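Local coordinates for protein phosphoribosyl-AMP cyclohydrolase (Medicago truncatula, PDB 7BGM) that probably catalyses two successive steps of histidine biosynthesis, hydrolysing phosphoribosyl-ATP to phosphoribosyl-AMP and then opening the adenine ring of that product, at residues A[5-10]-A[81-86]; A[21-26]-A[51-56]. All coordinates share one frame; numbering follows the deposited sequence.

Contact 1: residues A[5-10]-A[81-86]; sequences DSLLDS and CDRDSI. With ZN (zinc ion), chain D; ZN (zinc ion), chain G.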
loop_
_atom_site.group_PDB
_atom_site.type_symbol
_atom_site.label_atom_id
_atom_site.label_comp_id
_atom_site.label_asym_id
_atom_site.label_seq_id
_atom_site.Cartn_x
_atom_site.Cartn_y
_atom_site.Cartn_z
ATOM N N ASP A 5 -13.450 -22.392 -14.005
ATOM C CA ASP A 5 -14.060 -22.080 -15.296
ATOM C C ASP A 5 -15.244 -21.128 -15.136
ATOM O O ASP A 5 -15.386 -20.161 -15.900
ATOM C CB ASP A 5 -14.501 -23.371 -16.004
ATOM C CG ASP A 5 -13.327 -24.225 -16.480
ATOM O OD1 ASP A 5 -12.161 -23.795 -16.330
ATOM O OD2 ASP A 5 -13.567 -25.333 -17.020
ATOM N N SER A 6 -16.088 -21.370 -14.130
ATOM C CA SER A 6 -17.251 -20.516 -13.919
ATOM C C SER A 6 -16.821 -19.096 -13.548
ATOM O O SER A 6 -17.405 -18.109 -14.021
ATOM C CB SER A 6 -18.163 -21.146 -12.853
ATOM O OG SER A 6 -19.217 -20.266 -12.481
ATOM N N LEU A 7 -15.773 -18.973 -12.740
ATOM C CA LEU A 7 -15.270 -17.660 -12.386
ATOM C C LEU A 7 -14.706 -16.953 -13.612
ATOM O O LEU A 7 -14.950 -15.756 -13.834
ATOM C CB LEU A 7 -14.207 -17.817 -11.297
ATOM C CG LEU A 7 -13.503 -16.605 -10.699
ATOM C CD1 LEU A 7 -12.321 -16.328 -11.532
ATOM C CD2 LEU A 7 -14.383 -15.351 -10.581
ATOM N N LEU A 8 -13.908 -17.667 -14.404
ATOM C CA LEU A 8 -13.311 -17.031 -15.577
ATOM C C LEU A 8 -14.371 -16.575 -16.574
ATOM O O LEU A 8 -14.180 -15.566 -17.255
ATOM C CB LEU A 8 -12.327 -17.987 -16.239
ATOM C CG LEU A 8 -11.127 -18.356 -15.372
ATOM C CD1 LEU A 8 -10.372 -19.485 -16.045
ATOM C CD2 LEU A 8 -10.197 -17.177 -15.121
ATOM N N ASP A 9 -15.502 -17.277 -16.656
ATOM C CA ASP A 9 -16.566 -16.834 -17.558
ATOM C C ASP A 9 -17.152 -15.488 -17.142
ATOM O O ASP A 9 -17.791 -14.813 -17.964
ATOM C CB ASP A 9 -17.694 -17.861 -17.604
ATOM C CG ASP A 9 -17.285 -19.167 -18.275
ATOM O OD1 ASP A 9 -16.161 -19.236 -18.827
ATOM O OD2 ASP A 9 -18.106 -20.116 -18.261
ATOM N N SER A 10 -16.969 -15.090 -15.892
ATOM C CA SER A 10 -17.555 -13.854 -15.384
ATOM C C SER A 10 -16.617 -12.663 -15.487
ATOM O O SER A 10 -17.020 -11.542 -15.118
ATOM C CB SER A 10 -17.979 -14.048 -13.925
ATOM O OG SER A 10 -16.837 -13.962 -13.071
ATOM N N CYS A 81 -14.870 -3.700 -9.693
ATOM C CA CYS A 81 -16.338 -3.680 -9.710
ATOM C C CYS A 81 -16.922 -4.127 -11.059
ATOM O O CYS A 81 -17.967 -4.797 -11.103
ATOM C CB CYS A 81 -16.830 -2.279 -9.349
ATOM S SG CYS A 81 -16.156 -0.962 -10.485
ATOM N N ASP A 82 -16.292 -3.757 -12.163
ATOM C CA ASP A 82 -16.800 -4.143 -13.478
ATOM C C ASP A 82 -15.999 -5.297 -14.094
ATOM O O ASP A 82 -16.183 -5.619 -15.285
ATOM C CB ASP A 82 -16.890 -2.920 -14.417
ATOM C CG ASP A 82 -15.585 -2.138 -14.547
ATOM O OD1 ASP A 82 -14.510 -2.631 -14.118
ATOM O OD2 ASP A 82 -15.642 -1.002 -15.115
ATOM N N ARG A 83 -15.148 -5.941 -13.288
ATOM C CA ARG A 83 -14.547 -7.262 -13.544
ATOM C C ARG A 83 -13.582 -7.259 -14.733
ATOM O O ARG A 83 -13.382 -8.294 -15.367
ATOM C CB ARG A 83 -15.643 -8.325 -13.728
ATOM C CG ARG A 83 -16.731 -8.244 -12.663
ATOM C CD ARG A 83 -17.770 -9.318 -12.809
ATOM N NE ARG A 83 -17.383 -10.646 -12.343
ATOM C CZ ARG A 83 -17.479 -11.056 -11.077
ATOM N NH1 ARG A 83 -17.900 -10.241 -10.112
ATOM N NH2 ARG A 83 -17.162 -12.290 -10.766
ATOM N N ASP A 84 -12.960 -6.131 -15.053
ATOM C CA ASP A 84 -11.928 -6.121 -16.099
ATOM C C ASP A 84 -10.519 -5.845 -15.574
ATOM O O ASP A 84 -9.598 -5.634 -16.371
ATOM C CB ASP A 84 -12.269 -5.101 -17.200
ATOM C CG ASP A 84 -12.406 -3.676 -16.665
ATOM O OD1 ASP A 84 -12.061 -3.421 -15.466
ATOM O OD2 ASP A 84 -12.879 -2.821 -17.436
ATOM N N SER A 85 -10.333 -5.836 -14.254
ATOM C CA SER A 85 -9.076 -5.515 -13.599
ATOM C C SER A 85 -8.898 -6.469 -12.423
ATOM O O SER A 85 -9.857 -6.746 -11.699
ATOM C CB SER A 85 -9.101 -4.063 -13.123
ATOM O OG SER A 85 -7.850 -3.720 -12.574
ATOM N N ILE A 86 -7.700 -7.022 -12.280
ATOM C CA ILE A 86 -7.396 -8.063 -11.307
ATOM C C ILE A 86 -6.240 -7.601 -10.456
ATOM O O ILE A 86 -5.242 -7.123 -11.005
ATOM C CB ILE A 86 -7.022 -9.372 -12.021
ATOM C CG1 ILE A 86 -8.197 -9.771 -12.931
ATOM C CG2 ILE A 86 -6.647 -10.436 -11.009
ATOM C CD1 ILE A 86 -7.919 -10.983 -13.825
HETATM ZN ZN ZN D . -12.586 -2.052 -14.229
HETATM ZN ZN ZN G . -15.607 0.754 -9.075
HETATM O O HOH W 1 -13.224 -0.326 -15.055
HETATM O O HOH W 2 -10.667 -1.229 -14.636
#
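Arg83 reaches across to Ser10 and grips it side-on with two nitrogens of its guanidinium group. Arg83 NE gives its hydrogen to the backbone oxygen, Ser10 O, at 2.9 Å, and Arg83 NH2 gives one to Ser10 OG, also at 2.9 Å. The hydroxyl bond is the straighter of the two, with an N-H...O angle of 160°. Both oxygens lie near the guanidinium plane, so Ser10 sits at the edge of the group; the NE bond, however, meets the carbonyl from above its plane. A bend at chi3 (77°) turns the end of the arginine chain into this position. Serine suits the site because its hydroxyl serves twice: Ser10 OG donates to Leu7 O at 2.7 Å, in the carbonyl plane, while accepting from the arginine. Leu7 CD2 approaches Arg83 NH2 obliquely at 4.1 Å and adds an apolar flank, its other neighbours including Leu112 of the second subunit. A leucine in place of Arg83 would probably leave Ser10 O and Ser10 OG without these N-H partners, and the zinc-bearing turn without this side-chain tie. Arg83 itself adopts a left-handed backbone conformation, and its side chain leaves in a different direction from those of its two neighbours. Those neighbours converge on a zinc ion, through Asp82 OD1 at 2.0 Å and Asp84 OD1 at 1.9 Å, with Asp80 and two waters as further ligands. Cys81 SG instead binds a second zinc, shared with Cys97 and Cys104 of the second subunit, and both sites belong to the metal-binding turn of the cyclohydrolase domain.

Contact 2: residues A[21-26]-A[51-56]; sequences AIAQNV and ATFYSR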
loop_
_atom_site.group_PDB
_atom_site.type_symbol
_atom_site.label_atom_id
_atom_site.label_comp_id
_atom_site.label_asym_id
_atom_site.label_seq_id
_atom_site.Cartn_x
_atom_site.Cartn_y
_atom_site.Cartn_z
ATOM N N ALA A 21 -3.818 -7.066 -15.045
ATOM C CA ALA A 21 -3.455 -7.720 -13.789
ATOM C C ALA A 21 -2.377 -6.924 -13.075
ATOM O O ALA A 21 -1.294 -6.680 -13.626
ATOM C CB ALA A 21 -2.968 -9.166 -14.000
ATOM N N ILE A 22 -2.642 -6.614 -11.805
ATOM C CA ILE A 22 -1.765 -5.772 -11.003
ATOM C C ILE A 22 -1.256 -6.596 -9.847
ATOM O O ILE A 22 -2.062 -7.179 -9.106
ATOM C CB ILE A 22 -2.488 -4.530 -10.484
ATOM C CG1 ILE A 22 -3.126 -3.772 -11.625
ATOM C CG2 ILE A 22 -1.534 -3.675 -9.638
ATOM C CD1 ILE A 22 -4.112 -2.742 -11.142
ATOM N N ALA A 23 0.078 -6.705 -9.715
ATOM C CA ALA A 23 0.636 -7.384 -8.552
ATOM C C ALA A 23 0.924 -6.380 -7.449
ATOM O O ALA A 23 1.589 -5.349 -7.686
ATOM C CB ALA A 23 1.905 -8.156 -8.916
ATOM N N GLN A 24 0.496 -6.721 -6.224
ATOM C CA GLN A 24 0.578 -5.798 -5.095
ATOM C C GLN A 24 1.121 -6.547 -3.885
ATOM O O GLN A 24 0.699 -7.680 -3.611
ATOM C CB GLN A 24 -0.808 -5.176 -4.772
ATOM C CG GLN A 24 -0.740 -4.220 -3.562
ATOM C CD GLN A 24 -2.056 -3.536 -3.306
ATOM O OE1 GLN A 24 -3.127 -4.152 -3.466
ATOM N NE2 GLN A 24 -1.996 -2.254 -2.868
ATOM N N ASN A 25 2.059 -5.922 -3.170
ATOM C CA ASN A 25 2.669 -6.522 -1.975
ATOM C C ASN A 25 1.609 -6.666 -0.876
ATOM O O ASN A 25 1.015 -5.672 -0.443
ATOM C CB ASN A 25 3.839 -5.642 -1.523
ATOM C CG ASN A 25 4.634 -6.257 -0.361
ATOM O OD1 ASN A 25 4.076 -6.643 0.661
ATOM N ND2 ASN A 25 5.955 -6.377 -0.540
ATOM N N VAL A 26 1.350 -7.914 -0.456
ATOM C CA VAL A 26 0.319 -8.226 0.547
ATOM C C VAL A 26 0.610 -7.581 1.902
ATOM O O VAL A 26 -0.323 -7.278 2.677
ATOM C CB VAL A 26 0.181 -9.754 0.690
ATOM C CG1 VAL A 26 1.457 -10.379 1.246
ATOM C CG2 VAL A 26 -1.053 -10.107 1.596
ATOM N N ALA A 51 2.277 -15.494 -9.396
ATOM C CA ALA A 51 1.727 -14.503 -10.329
ATOM C C ALA A 51 2.132 -14.825 -11.763
ATOM O O ALA A 51 3.326 -14.861 -12.088
ATOM C CB ALA A 51 2.192 -13.078 -9.963
ATOM N N THR A 52 1.133 -15.006 -12.635
ATOM C CA THR A 52 1.333 -15.427 -14.017
ATOM C C THR A 52 0.581 -14.479 -14.938
ATOM O O THR A 52 -0.548 -14.059 -14.634
ATOM C CB THR A 52 0.862 -16.884 -14.190
ATOM O OG1 THR A 52 1.618 -17.719 -13.309
ATOM C CG2 THR A 52 1.072 -17.367 -15.617
ATOM N N PHE A 53 1.210 -14.161 -16.074
ATOM C CA PHE A 53 0.764 -13.106 -16.977
ATOM C C PHE A 53 0.778 -13.637 -18.395
ATOM O O PHE A 53 1.326 -14.709 -18.681
ATOM C CB PHE A 53 1.668 -11.857 -16.890
ATOM C CG PHE A 53 1.720 -11.253 -15.517
ATOM C CD1 PHE A 53 0.793 -10.280 -15.126
ATOM C CD2 PHE A 53 2.694 -11.661 -14.613
ATOM C CE1 PHE A 53 0.822 -9.740 -13.825
ATOM C CE2 PHE A 53 2.742 -11.132 -13.332
ATOM C CZ PHE A 53 1.820 -10.141 -12.931
ATOM N N TYR A 54 0.185 -12.865 -19.294
ATOM C CA TYR A 54 0.321 -13.088 -20.734
ATOM C C TYR A 54 1.104 -11.936 -21.345
ATOM O O TYR A 54 0.711 -10.776 -21.196
ATOM C CB TYR A 54 -1.046 -13.184 -21.387
ATOM C CG TYR A 54 -1.028 -13.464 -22.867
ATOM C CD1 TYR A 54 -0.868 -14.762 -23.346
ATOM C CD2 TYR A 54 -1.189 -12.437 -23.787
ATOM C CE1 TYR A 54 -0.864 -15.024 -24.702
ATOM C CE2 TYR A 54 -1.187 -12.698 -25.163
ATOM C CZ TYR A 54 -1.019 -13.990 -25.600
ATOM O OH TYR A 54 -1.022 -14.258 -26.952
ATOM N N SER A 55 2.184 -12.246 -22.055
ATOM C CA SER A 55 2.977 -11.210 -22.721
ATOM C C SER A 55 2.367 -10.894 -24.085
ATOM O O SER A 55 2.268 -11.774 -24.944
ATOM C CB SER A 55 4.437 -11.640 -22.875
ATOM O OG SER A 55 5.117 -10.842 -23.847
ATOM N N ARG A 56 1.955 -9.637 -24.281
ATOM C CA ARG A 56 1.426 -9.245 -25.583
ATOM C C ARG A 56 2.498 -9.318 -26.662
ATOM O O ARG A 56 2.225 -9.760 -27.785
ATOM C CB ARG A 56 0.824 -7.839 -25.507
ATOM C CG ARG A 56 -0.381 -7.767 -24.571
ATOM C CD ARG A 56 -0.923 -6.353 -24.433
ATOM N NE ARG A 56 0.069 -5.444 -23.858
ATOM C CZ ARG A 56 -0.097 -4.129 -23.750
ATOM N NH1 ARG A 56 -1.225 -3.571 -24.173
ATOM N NH2 ARG A 56 0.859 -3.375 -23.214
#
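Phe53 sets the edge of its ring against Ala21, and there the two segments fit most closely. Phe53 CE1 lies 3.8 Å from Ala21 CB and 3.7 Å from Ala21 O, so the same ring corner meets both a methyl group and a backbone carbonyl oxygen, the oxygen near the ring plane. Ala21 CB also approaches Phe53 CD1, at 4.1 Å. With CG anti to the carbonyl carbon (chi1 -59°), the phenyl group extends from its own strand toward the alanines. Small residues suit these places: a single methyl lets a large flat ring come near the strand, and the alternation of a beta strand brings Ala21 and Ala23 to the same side while Ile22 points away, to pack on Ile22 of the second subunit. The fit slackens further along. Ala23 CB stands 4.5 Å from Phe53 CZ, again near the ring plane, and Ala51 CB comes no nearer than 5.0 Å to Ala23 CB. Toward the other end, beyond the phenylalanine, the segment 51-56 leaves the interior: Tyr54 and Ser55 are partly exposed and Arg56 is exposed, making a long, weak ion pair with Asp84 of the second subunit. The meeting is thus one buried aromatic edge on two methyls, without backbone pairing. Phe53 also touches Met33 and Trp62, both AMP-binding residues, and meets the ring of Tyr88 at about 55°. Strand 52-55, which pairs antiparallel with 60-63, lies over the mixed sheet in which strand 19-25 runs between 31-37 and 85-92, with Ile72 of strand 72-74 touching both Ala23 and Ala51.

From the N terminus, helix 3-9 leads past Ser10 into strand 19-25, the first half of contact 2. The chain then runs through strand 31-37 and helix 39-48 before strand 52-55 returns to the alanine side of 19-25, closing the shorter loop. Contact 1 closes much later, when the zinc-bearing turn at 81-84 meets the N-terminal segment; its loop encloses the whole of contact 2, and the two do not cross. They join directly where strand 85-92 lies parallel to 19-25: Ile86 O is 2.8 Å from Ile22 N, a probable hydrogen bond. Helix 39-48, touched by Leu8 and Ile86, further links the elements of contact 1.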